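Local coordinates for mannose-6-phosphate isomerase (Helicobacter pylori, PDB 2QH5), which probably makes GDP-mannose from mannose 1-phosphate and GTP, this chain being the N-terminal nucleotidyltransferase domain of the longer protein, at residues Ile5-Leu10 with Lys45-Leu50; Lys28-Leu33 with Glu60-Leu65; Asp35-Phe40 with Lys71-Asn76; Ser97-Asp102 with Arg215-Leu220. All blocks are in the same frame, centred on the assembly; numbering follows the deposited sequence. Where two conformers were deposited one is given.

Interaction 1: residues Ile5-Leu10 with Lys45-Leu50; sequences IKNILL and KRNASL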
loop_
_atom_site.group_PDB
_atom_site.type_symbol
_atom_site.label_atom_id
_atom_site.label_comp_id
_atom_site.label_asym_id
_atom_site.label_seq_id
_atom_site.Cartn_x
_atom_site.Cartn_y
_atom_site.Cartn_z
ATOM N N ILE A 5 14.222 -5.077 -2.165
ATOM C CA ILE A 5 12.902 -4.958 -1.542
ATOM C C ILE A 5 12.556 -3.491 -1.249
ATOM O O ILE A 5 13.277 -2.795 -0.527
ATOM C CB ILE A 5 12.773 -5.799 -0.248
ATOM C CG1 ILE A 5 13.266 -7.237 -0.463
ATOM C CG2 ILE A 5 11.336 -5.825 0.222
ATOM C CD1 ILE A 5 13.280 -8.078 0.796
ATOM N N LYS A 6 11.436 -3.039 -1.807
ATOM C CA LYS A 6 11.012 -1.656 -1.710
ATOM C C LYS A 6 9.806 -1.487 -0.810
ATOM O O LYS A 6 8.826 -2.227 -0.923
ATOM C CB LYS A 6 10.630 -1.137 -3.090
ATOM C CG LYS A 6 11.702 -0.410 -3.847
ATOM C CD LYS A 6 11.031 0.365 -4.954
ATOM C CE LYS A 6 12.015 1.184 -5.754
ATOM N NZ LYS A 6 11.306 1.881 -6.858
ATOM N N ASN A 7 9.873 -0.496 0.072
ATOM C CA ASN A 7 8.705 -0.074 0.821
ATOM C C ASN A 7 7.995 1.019 0.037
ATOM O O ASN A 7 8.595 2.040 -0.277
ATOM C CB ASN A 7 9.096 0.437 2.209
ATOM C CG ASN A 7 7.898 0.908 3.021
ATOM O OD1 ASN A 7 8.013 1.841 3.816
ATOM N ND2 ASN A 7 6.745 0.271 2.821
ATOM N N ILE A 8 6.728 0.791 -0.302
ATOM C CA ILE A 8 5.902 1.827 -0.913
ATOM C C ILE A 8 4.997 2.398 0.159
ATOM O O ILE A 8 3.969 1.808 0.504
ATOM C CB ILE A 8 5.051 1.313 -2.078
ATOM C CG1 ILE A 8 5.904 0.517 -3.084
ATOM C CG2 ILE A 8 4.321 2.478 -2.738
ATOM C CD1 ILE A 8 7.028 1.293 -3.725
ATOM N N LEU A 9 5.392 3.557 0.674
ATOM C CA LEU A 9 4.734 4.175 1.820
ATOM C C LEU A 9 3.671 5.143 1.306
ATOM O O LEU A 9 3.982 6.247 0.874
ATOM C CB LEU A 9 5.789 4.901 2.683
ATOM C CG LEU A 9 5.731 4.865 4.208
ATOM C CD1 LEU A 9 6.714 5.884 4.759
ATOM C CD2 LEU A 9 4.336 5.122 4.770
ATOM N N LEU A 10 2.414 4.714 1.325
ATOM C CA LEU A 10 1.330 5.521 0.783
ATOM C C LEU A 10 0.826 6.547 1.788
ATOM O O LEU A 10 0.190 6.180 2.782
ATOM C CB LEU A 10 0.163 4.634 0.347
ATOM C CG LEU A 10 0.395 3.552 -0.708
ATOM C CD1 LEU A 10 -0.821 2.655 -0.758
ATOM C CD2 LEU A 10 0.661 4.146 -2.067
ATOM N N LYS A 45 9.355 4.083 10.048
ATOM C CA LYS A 45 10.382 3.427 10.866
ATOM C C LYS A 45 10.210 1.914 10.883
ATOM O O LYS A 45 11.187 1.170 10.759
ATOM C CB LYS A 45 10.340 3.977 12.302
ATOM C CG LYS A 45 11.455 3.489 13.229
ATOM C CD LYS A 45 11.197 3.900 14.682
ATOM C CE LYS A 45 12.380 3.546 15.588
ATOM N NZ LYS A 45 12.101 3.850 17.026
ATOM N N ARG A 46 8.960 1.479 11.031
ATOM C CA ARG A 46 8.614 0.060 11.129
ATOM C C ARG A 46 8.983 -0.752 9.887
ATOM O O ARG A 46 9.450 -1.882 10.017
ATOM C CB ARG A 46 7.141 -0.090 11.522
ATOM C CG ARG A 46 6.302 -1.035 10.696
ATOM C CD ARG A 46 4.895 -1.198 11.278
ATOM N NE ARG A 46 4.355 0.019 11.889
ATOM C CZ ARG A 46 3.347 0.737 11.396
ATOM N NH1 ARG A 46 2.745 0.379 10.265
ATOM N NH2 ARG A 46 2.937 1.824 12.040
ATOM N N ASN A 47 8.820 -0.161 8.699
ATOM C CA ASN A 47 9.156 -0.841 7.441
ATOM C C ASN A 47 10.563 -0.599 6.913
ATOM O O ASN A 47 11.062 -1.388 6.117
ATOM C CB ASN A 47 8.157 -0.483 6.354
ATOM C CG ASN A 47 6.763 -0.970 6.667
ATOM O OD1 ASN A 47 6.427 -2.127 6.416
ATOM N ND2 ASN A 47 5.938 -0.086 7.210
ATOM N N ALA A 48 11.201 0.488 7.339
ATOM C CA ALA A 48 12.512 0.868 6.790
ATOM C C ALA A 48 13.592 -0.167 7.110
ATOM O O ALA A 48 14.537 -0.365 6.331
ATOM C CB ALA A 48 12.924 2.250 7.293
ATOM N N SER A 49 13.413 -0.829 8.254
ATOM C CA SER A 49 14.328 -1.836 8.784
ATOM C C SER A 49 14.281 -3.136 7.979
ATOM O O SER A 49 15.259 -3.892 7.936
ATOM C CB SER A 49 13.937 -2.143 10.226
ATOM O OG SER A 49 13.067 -1.140 10.731
ATOM N N LEU A 50 13.132 -3.382 7.352
ATOM C CA LEU A 50 12.858 -4.634 6.656
ATOM C C LEU A 50 13.161 -4.510 5.166
ATOM O O LEU A 50 13.036 -5.477 4.412
ATOM C CB LEU A 50 11.384 -5.025 6.851
ATOM C CG LEU A 50 10.719 -4.729 8.205
ATOM C CD1 LEU A 50 9.249 -5.081 8.186
ATOM C CD2 LEU A 50 11.402 -5.451 9.356
#

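Interaction 2: residues Lys28-Leu33 with Glu60-Leu65; sequences KQFLKL and EKHYFL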
loop_
_atom_site.group_PDB
_atom_site.type_symbol
_atom_site.label_atom_id
_atom_site.label_comp_id
_atom_site.label_asym_id
_atom_site.label_seq_id
_atom_site.Cartn_x
_atom_site.Cartn_y
_atom_site.Cartn_z
ATOM N N LYS A 28 -4.266 14.091 8.914
ATOM C CA LYS A 28 -4.232 13.426 10.218
ATOM C C LYS A 28 -2.965 12.621 10.529
ATOM O O LYS A 28 -2.511 12.602 11.675
ATOM C CB LYS A 28 -5.481 12.550 10.398
ATOM C CG LYS A 28 -6.808 13.302 10.222
ATOM C CD LYS A 28 -8.006 12.498 10.744
ATOM C CE LYS A 28 -8.182 12.654 12.257
ATOM N NZ LYS A 28 -9.270 11.795 12.812
ATOM N N GLN A 29 -2.392 11.974 9.515
ATOM C CA GLN A 29 -1.244 11.084 9.718
ATOM C C GLN A 29 0.081 11.794 9.997
ATOM O O GLN A 29 1.104 11.136 10.182
ATOM C CB GLN A 29 -1.065 10.126 8.532
ATOM C CG GLN A 29 -0.470 10.764 7.279
ATOM C CD GLN A 29 -1.418 10.738 6.103
ATOM O OE1 GLN A 29 -1.695 9.675 5.548
ATOM N NE2 GLN A 29 -1.911 11.903 5.708
ATOM N N PHE A 30 0.068 13.124 10.030
ATOM C CA PHE A 30 1.291 13.885 10.274
ATOM C C PHE A 30 1.402 14.433 11.693
ATOM O O PHE A 30 2.460 14.924 12.090
ATOM C CB PHE A 30 1.434 15.008 9.252
ATOM C CG PHE A 30 1.734 14.519 7.869
ATOM C CD1 PHE A 30 2.996 14.019 7.555
ATOM C CD2 PHE A 30 0.755 14.545 6.886
ATOM C CE1 PHE A 30 3.281 13.558 6.283
ATOM C CE2 PHE A 30 1.029 14.085 5.609
ATOM C CZ PHE A 30 2.297 13.592 5.305
ATOM N N LEU A 31 0.315 14.332 12.453
ATOM C CA LEU A 31 0.264 14.868 13.813
ATOM C C LEU A 31 1.080 14.033 14.789
ATOM O O LEU A 31 0.868 12.828 14.912
ATOM C CB LEU A 31 -1.185 14.978 14.281
ATOM C CG LEU A 31 -2.007 16.044 13.551
ATOM C CD1 LEU A 31 -3.500 15.759 13.665
ATOM C CD2 LEU A 31 -1.660 17.445 14.068
ATOM N N LYS A 32 2.000 14.692 15.489
ATOM C CA LYS A 32 2.985 14.013 16.339
ATOM C C LYS A 32 2.434 13.641 17.725
ATOM O O LYS A 32 3.120 13.791 18.745
ATOM C CB LYS A 32 4.248 14.873 16.477
ATOM C CG LYS A 32 4.674 15.578 15.196
ATOM C CD LYS A 32 6.117 16.056 15.257
ATOM C CE LYS A 32 7.092 14.886 15.203
ATOM N NZ LYS A 32 8.437 15.272 14.704
ATOM N N LEU A 33 1.207 13.126 17.747
ATOM C CA LEU A 33 0.467 12.902 18.986
ATOM C C LEU A 33 0.880 11.647 19.760
ATOM O O LEU A 33 0.887 11.649 20.994
ATOM C CB LEU A 33 -1.040 12.889 18.700
ATOM C CG LEU A 33 -1.813 14.204 18.882
ATOM C CD1 LEU A 33 -1.234 15.365 18.074
ATOM C CD2 LEU A 33 -3.290 14.015 18.560
ATOM N N GLU A 60 2.125 16.850 -2.963
ATOM C CA GLU A 60 3.230 17.798 -3.078
ATOM C C GLU A 60 3.118 18.928 -2.051
ATOM O O GLU A 60 4.130 19.509 -1.675
ATOM C CB GLU A 60 3.324 18.357 -4.496
ATOM C CG GLU A 60 2.097 19.139 -4.924
ATOM C CD GLU A 60 2.110 19.500 -6.387
ATOM O OE1 GLU A 60 1.146 20.150 -6.846
ATOM O OE2 GLU A 60 3.083 19.133 -7.077
ATOM N N LYS A 61 1.896 19.217 -1.587
ATOM C CA LYS A 61 1.684 20.179 -0.500
ATOM C C LYS A 61 2.430 19.770 0.765
ATOM O O LYS A 61 2.941 20.628 1.488
ATOM C CB LYS A 61 0.203 20.313 -0.140
ATOM C CG LYS A 61 -0.692 20.921 -1.197
ATOM C CD LYS A 61 -2.144 20.865 -0.728
ATOM C CE LYS A 61 -3.148 20.898 -1.884
ATOM N NZ LYS A 61 -3.579 22.282 -2.251
ATOM N N HIS A 62 2.482 18.462 1.033
ATOM C CA HIS A 62 3.003 17.964 2.308
ATOM C C HIS A 62 4.422 17.431 2.232
ATOM O O HIS A 62 4.930 16.912 3.222
ATOM C CB HIS A 62 2.072 16.909 2.920
ATOM C CG HIS A 62 0.619 17.220 2.750
ATOM N ND1 HIS A 62 -0.245 16.384 2.074
ATOM C CD2 HIS A 62 -0.118 18.286 3.141
ATOM C CE1 HIS A 62 -1.453 16.919 2.064
ATOM N NE2 HIS A 62 -1.404 18.073 2.705
ATOM N N TYR A 63 5.065 17.565 1.070
ATOM C CA TYR A 63 6.420 17.035 0.887
ATOM C C TYR A 63 7.331 17.423 2.051
ATOM O O TYR A 63 7.887 16.555 2.729
ATOM C CB TYR A 63 7.035 17.479 -0.452
ATOM C CG TYR A 63 8.514 17.151 -0.550
ATOM C CD1 TYR A 63 9.484 18.145 -0.468
ATOM C CD2 TYR A 63 8.943 15.836 -0.689
ATOM C CE1 TYR A 63 10.845 17.831 -0.533
ATOM C CE2 TYR A 63 10.289 15.519 -0.758
ATOM C CZ TYR A 63 11.234 16.514 -0.684
ATOM O OH TYR A 63 12.565 16.181 -0.757
ATOM N N PHE A 64 7.452 18.726 2.294
ATOM C CA PHE A 64 8.383 19.244 3.297
ATOM C C PHE A 64 7.976 18.920 4.730
ATOM O O PHE A 64 8.833 18.792 5.609
ATOM C CB PHE A 64 8.604 20.745 3.099
ATOM C CG PHE A 64 9.247 21.081 1.781
ATOM C CD1 PHE A 64 10.642 21.089 1.651
ATOM C CD2 PHE A 64 8.459 21.359 0.665
ATOM C CE1 PHE A 64 11.235 21.381 0.428
ATOM C CE2 PHE A 64 9.031 21.656 -0.569
ATOM C CZ PHE A 64 10.433 21.665 -0.689
ATOM N N LEU A 65 6.671 18.776 4.952
ATOM C CA LEU A 65 6.151 18.248 6.209
ATOM C C LEU A 65 6.620 16.795 6.436
ATOM O O LEU A 65 7.145 16.458 7.505
ATOM C CB LEU A 65 4.617 18.352 6.226
ATOM C CG LEU A 65 3.842 17.917 7.472
ATOM C CD1 LEU A 65 4.427 18.547 8.720
ATOM C CD2 LEU A 65 2.376 18.288 7.324
#

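Interaction 3: residues Asp35-Phe40 with Lys71-Asn76; sequences DHKSLF and KNEIKN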
loop_
_atom_site.group_PDB
_atom_site.type_symbol
_atom_site.label_atom_id
_atom_site.label_comp_id
_atom_site.label_asym_id
_atom_site.label_seq_id
_atom_site.Cartn_x
_atom_site.Cartn_y
_atom_site.Cartn_z
ATOM N N ASP A 35 3.050 9.801 21.470
ATOM C CA ASP A 35 4.312 9.975 22.198
ATOM C C ASP A 35 5.379 10.664 21.345
ATOM O O ASP A 35 6.360 10.040 20.926
ATOM C CB ASP A 35 4.821 8.647 22.776
ATOM C CG ASP A 35 5.858 8.847 23.871
ATOM O OD1 ASP A 35 5.548 9.527 24.876
ATOM O OD2 ASP A 35 6.984 8.321 23.730
ATOM N N HIS A 36 5.147 11.950 21.080
ATOM C CA HIS A 36 6.030 12.813 20.273
ATOM C C HIS A 36 6.145 12.410 18.794
ATOM O O HIS A 36 6.747 13.134 17.997
ATOM C CB HIS A 36 7.430 12.951 20.904
ATOM C CG HIS A 36 7.413 13.295 22.363
ATOM N ND1 HIS A 36 6.992 14.520 22.836
ATOM C CD2 HIS A 36 7.779 12.577 23.453
ATOM C CE1 HIS A 36 7.091 14.539 24.154
ATOM N NE2 HIS A 36 7.568 13.373 24.553
ATOM N N LYS A 37 5.559 11.268 18.433
ATOM C CA LYS A 37 5.699 10.718 17.085
ATOM C C LYS A 37 4.373 10.638 16.326
ATOM O O LYS A 37 3.299 10.543 16.926
ATOM C CB LYS A 37 6.390 9.350 17.128
ATOM C CG LYS A 37 7.819 9.403 17.659
ATOM C CD LYS A 37 8.663 8.242 17.157
ATOM C CE LYS A 37 10.127 8.420 17.544
ATOM N NZ LYS A 37 11.010 7.398 16.905
ATOM N N SER A 38 4.471 10.691 14.998
ATOM C CA SER A 38 3.301 10.634 14.123
ATOM C C SER A 38 3.117 9.243 13.527
ATOM O O SER A 38 4.057 8.440 13.494
ATOM C CB SER A 38 3.427 11.664 12.996
ATOM O OG SER A 38 4.500 11.342 12.128
ATOM N N LEU A 39 1.900 8.961 13.061
ATOM C CA LEU A 39 1.600 7.693 12.387
ATOM C C LEU A 39 2.532 7.474 11.202
ATOM O O LEU A 39 3.077 6.381 11.030
ATOM C CB LEU A 39 0.156 7.672 11.900
ATOM C CG LEU A 39 -0.906 7.387 12.954
ATOM C CD1 LEU A 39 -2.308 7.584 12.372
ATOM C CD2 LEU A 39 -0.724 5.980 13.502
ATOM N N PHE A 40 2.712 8.535 10.412
ATOM C CA PHE A 40 3.621 8.559 9.275
ATOM C C PHE A 40 5.048 8.112 9.621
ATOM O O PHE A 40 5.583 7.214 8.971
ATOM C CB PHE A 40 3.626 9.953 8.618
ATOM C CG PHE A 40 4.636 10.102 7.509
ATOM C CD1 PHE A 40 4.351 9.647 6.227
ATOM C CD2 PHE A 40 5.874 10.690 7.752
ATOM C CE1 PHE A 40 5.289 9.764 5.215
ATOM C CE2 PHE A 40 6.811 10.812 6.742
ATOM C CZ PHE A 40 6.522 10.348 5.476
ATOM N N LYS A 71 13.512 13.108 9.234
ATOM C CA LYS A 71 14.885 13.598 9.147
ATOM C C LYS A 71 15.800 12.816 10.091
ATOM O O LYS A 71 16.951 12.532 9.754
ATOM C CB LYS A 71 14.945 15.102 9.442
ATOM C CG LYS A 71 16.262 15.795 9.063
ATOM C CD LYS A 71 16.405 16.010 7.554
ATOM C CE LYS A 71 17.289 14.949 6.900
ATOM N NZ LYS A 71 17.310 15.074 5.414
ATOM N N ASN A 72 15.270 12.465 11.261
ATOM C CA ASN A 72 15.975 11.622 12.231
ATOM C C ASN A 72 16.192 10.196 11.725
ATOM O O ASN A 72 17.214 9.571 12.024
ATOM C CB ASN A 72 15.201 11.565 13.556
ATOM C CG ASN A 72 15.506 12.739 14.477
ATOM O OD1 ASN A 72 16.267 13.645 14.131
ATOM N ND2 ASN A 72 14.907 12.723 15.663
ATOM N N GLU A 73 15.229 9.701 10.950
ATOM C CA GLU A 73 15.148 8.287 10.587
ATOM C C GLU A 73 16.050 7.866 9.415
ATOM O O GLU A 73 16.410 6.692 9.305
ATOM C CB GLU A 73 13.691 7.905 10.302
ATOM C CG GLU A 73 12.655 8.552 11.227
ATOM C CD GLU A 73 12.431 7.789 12.525
ATOM O OE1 GLU A 73 12.869 6.624 12.629
ATOM O OE2 GLU A 73 11.801 8.358 13.445
ATOM N N ILE A 74 16.406 8.812 8.544
ATOM C CA ILE A 74 17.285 8.517 7.404
ATOM C C ILE A 74 18.744 8.362 7.850
ATOM O O ILE A 74 19.537 9.309 7.789
ATOM C CB ILE A 74 17.189 9.587 6.281
ATOM C CG1 ILE A 74 15.730 9.869 5.919
ATOM C CG2 ILE A 74 17.959 9.137 5.032
ATOM C CD1 ILE A 74 15.521 11.170 5.159
ATOM N N LYS A 75 19.083 7.161 8.314
ATOM C CA LYS A 75 20.457 6.832 8.677
ATOM C C LYS A 75 21.024 5.898 7.617
ATOM O O LYS A 75 20.839 4.678 7.692
ATOM C CB LYS A 75 20.527 6.185 10.066
ATOM C CG LYS A 75 19.908 7.020 11.187
ATOM C CD LYS A 75 20.668 6.863 12.503
ATOM C CE LYS A 75 21.932 7.727 12.523
ATOM N NZ LYS A 75 22.699 7.592 13.795
ATOM N N ASN A 76 21.692 6.490 6.626
ATOM C CA ASN A 76 22.196 5.784 5.436
ATOM C C ASN A 76 21.101 5.155 4.557
ATOM O O ASN A 76 21.397 4.366 3.654
ATOM C CB ASN A 76 23.270 4.741 5.802
ATOM C CG ASN A 76 24.643 5.361 6.047
ATOM O OD1 ASN A 76 24.850 6.561 5.849
ATOM N ND2 ASN A 76 25.591 4.532 6.479
#

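Interaction 4: residues Ser97-Asp102 with Arg215-Leu220; sequences SALMSD and RAFESL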
loop_
_atom_site.group_PDB
_atom_site.type_symbol
_atom_site.label_atom_id
_atom_site.label_comp_id
_atom_site.label_asym_id
_atom_site.label_seq_id
_atom_site.Cartn_x
_atom_site.Cartn_y
_atom_site.Cartn_z
ATOM N N SER A 97 4.188 3.499 -8.763
ATOM C CA SER A 97 5.313 2.988 -7.950
ATOM C C SER A 97 5.977 1.736 -8.517
ATOM O O SER A 97 7.202 1.597 -8.466
ATOM C CB SER A 97 4.837 2.668 -6.537
ATOM O OG SER A 97 4.109 3.751 -5.990
ATOM N N ALA A 98 5.160 0.824 -9.039
ATOM C CA ALA A 98 5.646 -0.384 -9.693
ATOM C C ALA A 98 6.373 -0.062 -11.002
ATOM O O ALA A 98 7.378 -0.690 -11.323
ATOM C CB ALA A 98 4.496 -1.340 -9.942
ATOM N N LEU A 99 5.874 0.926 -11.745
ATOM C CA LEU A 99 6.522 1.370 -12.978
ATOM C C LEU A 99 7.840 2.101 -12.697
ATOM O O LEU A 99 8.725 2.123 -13.544
ATOM C CB LEU A 99 5.592 2.254 -13.822
ATOM C CG LEU A 99 4.298 1.671 -14.428
ATOM C CD1 LEU A 99 3.440 2.793 -14.944
ATOM C CD2 LEU A 99 4.509 0.618 -15.531
ATOM N N MET A 100 7.964 2.682 -11.501
ATOM C CA MET A 100 9.223 3.279 -11.046
ATOM C C MET A 100 10.174 2.230 -10.470
ATOM O O MET A 100 11.189 2.578 -9.867
ATOM C CB MET A 100 8.967 4.352 -9.979
ATOM C CG MET A 100 8.425 5.665 -10.501
ATOM S SD MET A 100 7.793 6.768 -9.207
ATOM C CE MET A 100 6.137 6.924 -9.848
ATOM N N SER A 101 9.847 0.950 -10.644
ATOM C CA SER A 101 10.643 -0.131 -10.063
ATOM C C SER A 101 11.170 -1.116 -11.101
ATOM O O SER A 101 10.722 -1.128 -12.250
ATOM C CB SER A 101 9.818 -0.880 -9.016
ATOM O OG SER A 101 9.524 -0.038 -7.923
ATOM N N ASP A 102 12.137 -1.935 -10.696
ATOM C CA ASP A 102 12.556 -3.075 -11.506
ATOM C C ASP A 102 11.470 -4.125 -11.396
ATOM O O ASP A 102 10.997 -4.413 -10.294
ATOM C CB ASP A 102 13.880 -3.659 -11.000
ATOM C CG ASP A 102 15.096 -2.878 -11.476
ATOM O OD1 ASP A 102 14.995 -2.152 -12.494
ATOM O OD2 ASP A 102 16.163 -3.003 -10.832
ATOM N N ARG A 215 1.052 6.049 -19.699
ATOM C CA ARG A 215 1.218 7.337 -20.376
ATOM C C ARG A 215 1.444 8.490 -19.399
ATOM O O ARG A 215 2.102 9.466 -19.741
ATOM C CB ARG A 215 0.044 7.647 -21.316
ATOM C CG ARG A 215 -1.334 7.505 -20.686
ATOM C CD ARG A 215 -2.409 8.243 -21.479
ATOM N NE ARG A 215 -2.497 9.646 -21.074
ATOM C CZ ARG A 215 -1.997 10.669 -21.767
ATOM N NH1 ARG A 215 -1.372 10.459 -22.922
ATOM N NH2 ARG A 215 -2.128 11.907 -21.304
ATOM N N ALA A 216 0.891 8.384 -18.193
ATOM C CA ALA A 216 1.118 9.392 -17.162
ATOM C C ALA A 216 2.586 9.360 -16.745
ATOM O O ALA A 216 3.233 10.397 -16.639
ATOM C CB ALA A 216 0.212 9.158 -15.970
ATOM N N PHE A 217 3.098 8.152 -16.541
ATOM C CA PHE A 217 4.510 7.907 -16.257
ATOM C C PHE A 217 5.449 8.530 -17.310
ATOM O O PHE A 217 6.606 8.832 -17.014
ATOM C CB PHE A 217 4.748 6.387 -16.136
ATOM C CG PHE A 217 6.150 6.012 -15.754
ATOM C CD1 PHE A 217 7.087 5.669 -16.728
ATOM C CD2 PHE A 217 6.541 6.003 -14.419
ATOM C CE1 PHE A 217 8.393 5.338 -16.380
ATOM C CE2 PHE A 217 7.845 5.664 -14.063
ATOM C CZ PHE A 217 8.770 5.332 -15.045
ATOM N N GLU A 218 4.947 8.733 -18.527
ATOM C CA GLU A 218 5.771 9.245 -19.635
ATOM C C GLU A 218 6.196 10.696 -19.442
ATOM O O GLU A 218 7.271 11.117 -19.902
ATOM C CB GLU A 218 5.046 9.084 -20.979
ATOM C CG GLU A 218 5.134 7.681 -21.575
ATOM C CD GLU A 218 6.574 7.244 -21.830
ATOM O OE1 GLU A 218 7.102 6.436 -21.030
ATOM O OE2 GLU A 218 7.182 7.721 -22.817
ATOM N N SER A 219 5.352 11.441 -18.737
ATOM C CA SER A 219 5.542 12.864 -18.521
ATOM C C SER A 219 6.109 13.159 -17.137
ATOM O O SER A 219 5.974 14.277 -16.637
ATOM C CB SER A 219 4.191 13.536 -18.598
ATOM O OG SER A 219 3.470 13.190 -17.427
ATOM N N LEU A 220 6.704 12.149 -16.510
ATOM C CA LEU A 220 7.270 12.264 -15.170
ATOM C C LEU A 220 8.551 13.072 -15.249
ATOM O O LEU A 220 9.274 12.989 -16.240
ATOM C CB LEU A 220 7.541 10.859 -14.620
ATOM C CG LEU A 220 8.037 10.575 -13.201
ATOM C CD1 LEU A 220 7.362 9.321 -12.696
ATOM C CD2 LEU A 220 9.557 10.413 -13.155
#

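Interaction 1: residues Ile5-Leu10 with Lys45-Leu50
In the first beta-alpha-beta unit of this GT-A nucleotidyltransferase domain, Asn7 of strand 5-10 meets Asn47 of helix 39-48, the helix that leads over to the parallel strand 53-59. The two amides lie one against the other, stacked with their planes 24° apart, while the side chains as a whole cross at about a right angle. Asn7 OD1 comes to 3.4 Å from Asn47 CB, and Asn7 ND2 lies 4.0 Å from Asn47 CG. No hydrogen bond links the pair. With CG of Asn7 swung opposite its own backbone N (chi1 179°), the amide stands off the sheet to meet the helix, and each group is fixed by other partners: Asn7 ND2 binds Thr110 OG1 and Ile108 O, whereas Asn47 binds Tyr122 OH through OD1 and Ser43 O through ND2. The two buried amides thus bond to residues outside the pair. Toward the start of the strand the contact thins, with Ile5 CD1 4.5 Å from Leu50 O. Strands 53-59 and 106-111 flank strand 5-10 in the parallel part of the sheet, and helix 119-134 lies alongside, Tyr122 touching Arg46 and Asn47 and, with Glu123 and Ile126, meeting Leu50 just after helix 39-48.

Interaction 2: residues Lys28-Leu33 with Glu60-Leu65
The rings of Phe30 and His62 meet obliquely, their centroids 5.8 Å apart and their planes inclined at 44°. One face of the Phe30 ring carries CG of its neighbour Gln29, set toward the rim; one face of the His62 imidazole is similarly lined by Lys61 CB. Across the contact, His62 offers its methylene more than its imidazole: Phe30 CE2 lies 4.0 Å from His62 CB, at the far end of the phenyl ring. The near end belongs to Leu65, whose CD2 sits 3.9 Å from Phe30 CG and whose CG is 4.0 Å from Phe30 CD1. Leu65 reaches this position because its CG points directly opposite the backbone N (chi1 -177°), extending the branch from helix 63-69 toward the 3-10 segment 28-30. Phe30 is therefore held along its length by two residues three apart in sequence, His62 just ahead of Tyr63 and Leu65 in the first turn of helix 63-69.

Further along, Ala66 and Glu69 of the same helix touch the ring, and Phe40 brings a second aromatic group to it at about 40°. Segment 28-33 opens with Lys28, the lysine that closes the glycine-rich signature of the nucleotidyltransferase family; much of that signature, residues 13-25, is not modelled. The Phe30 ring packs the chain just after it against helix 63-69. No hydrogen bond joins the two segments. The chemistry is apolar and non-directional, which implies that fit of shape, rather than polar bonding, sets the position of Phe30 here.

Interaction 3: residues Asp35-Phe40 with Lys71-Asn76
At the surface, where the approach to helix 39-48 faces the loop after helix 63-69, Lys37 and Glu73 form a single long salt bridge. Lys37 NZ stands 3.7 Å from Glu73 OE2, too far for a tight ion pair, and no hydrogen bond accompanies it. The lysine spans the gap with a chain that runs extended beyond CG. Glu73 is bent at chi2 (-86°), which swings its carboxylate toward the lysine. Only the charged ends touch, and the two segments bury just 45 Å² between them, their nearest CA atoms, those of Lys37 and Asn72, being 11.4 Å apart.

The carboxylate has other company on helix 39-48. Glu73 packs against Glu41, Phe44 and Lys45, the last through its aliphatic part, with Lys45 CG against Glu73 OE1, while the amino group of Lys45 comes close to that of Lys37. At the surface any effect of these charges on the acid is probably weak.

Beside the bridge, Ser38 occupies the N-cap position, although its side chain was modelled in two conformers and a cap by its OG is therefore doubtful. Beyond Glu73 the loop bends at Ile74, the centre of an inverse gamma turn, with a weak bond of 2.9 Å from Lys75 N to Glu73 O. Together these features make a weak surface ion pair between two connecting loops of the alpha/beta domain, one leading into helix 39-48 and the other leaving helix 63-69.

Interaction 4: residues Ser97-Asp102 with Arg215-Leu220
Leu99, in the last turn of helix 90-99, is the first residue along segment 97-102 to reach Phe217. Its CB lies over one face of the phenyl ring, 4.2 Å from the centroid of Phe217 and 22° off the normal, a CH-pi contact displaced toward the rim. The branch runs back along the phenylalanine side chain, Leu99 CD1 reaching Phe217 CB at 4.0 Å, while the backbone Leu99 O sits 3.5 Å from Phe217 CZ. The ring can enter here because Phe217 CG is turned opposite its backbone N (chi1 -176°), projecting straight from its own segment toward the helix.

Met100, the first residue to leave the helical path, takes the edge instead: its CG is near the ring plane, 3.6 Å from Phe217 CE2. A bend at chi3 carries Met100 CE across to Leu220 CD1, at 3.9 Å. One methionine thus bridges an aromatic edge and an aliphatic branch.

Ser101 turns back on its own segment, its OG donating to Ser97 O at 2.9 Å, and the same OG is hydrogen-bonded to Lys6 NZ, which fastens the helix end to strand 5-10.

Around this apolar surface patch, Leu199 of helix 195-205 touches Leu99, and Leu55 of strand 53-59 lies against Met100. Leu220, following helix 207-216, rests on Ala231 of strand 230-233.

How the interactions relate
The four contacts differ in chemistry with the elements they join, only loosely with depth. Interactions 1 and 2 are partly buried, and interactions 3 and 4 lie at the surface. Interaction 1, nearest the centre of the chain, pairs buried amides between sheet and helix; interactions 2 and 4 are apolar and aromatic; interaction 3 is a sparse ionic contact. Helix 39-48 serves both interactions 1 and 3, which meet where Leu9 CD1 packs on Phe40 CE1. Interactions 2 and 3 join through a probable hydrogen bond from Phe40 N to Gln29 O. Interaction 4 stands apart, about 27 Å from interaction 3 between centres, yet Lys6 links it to strand 5-10 of interaction 1.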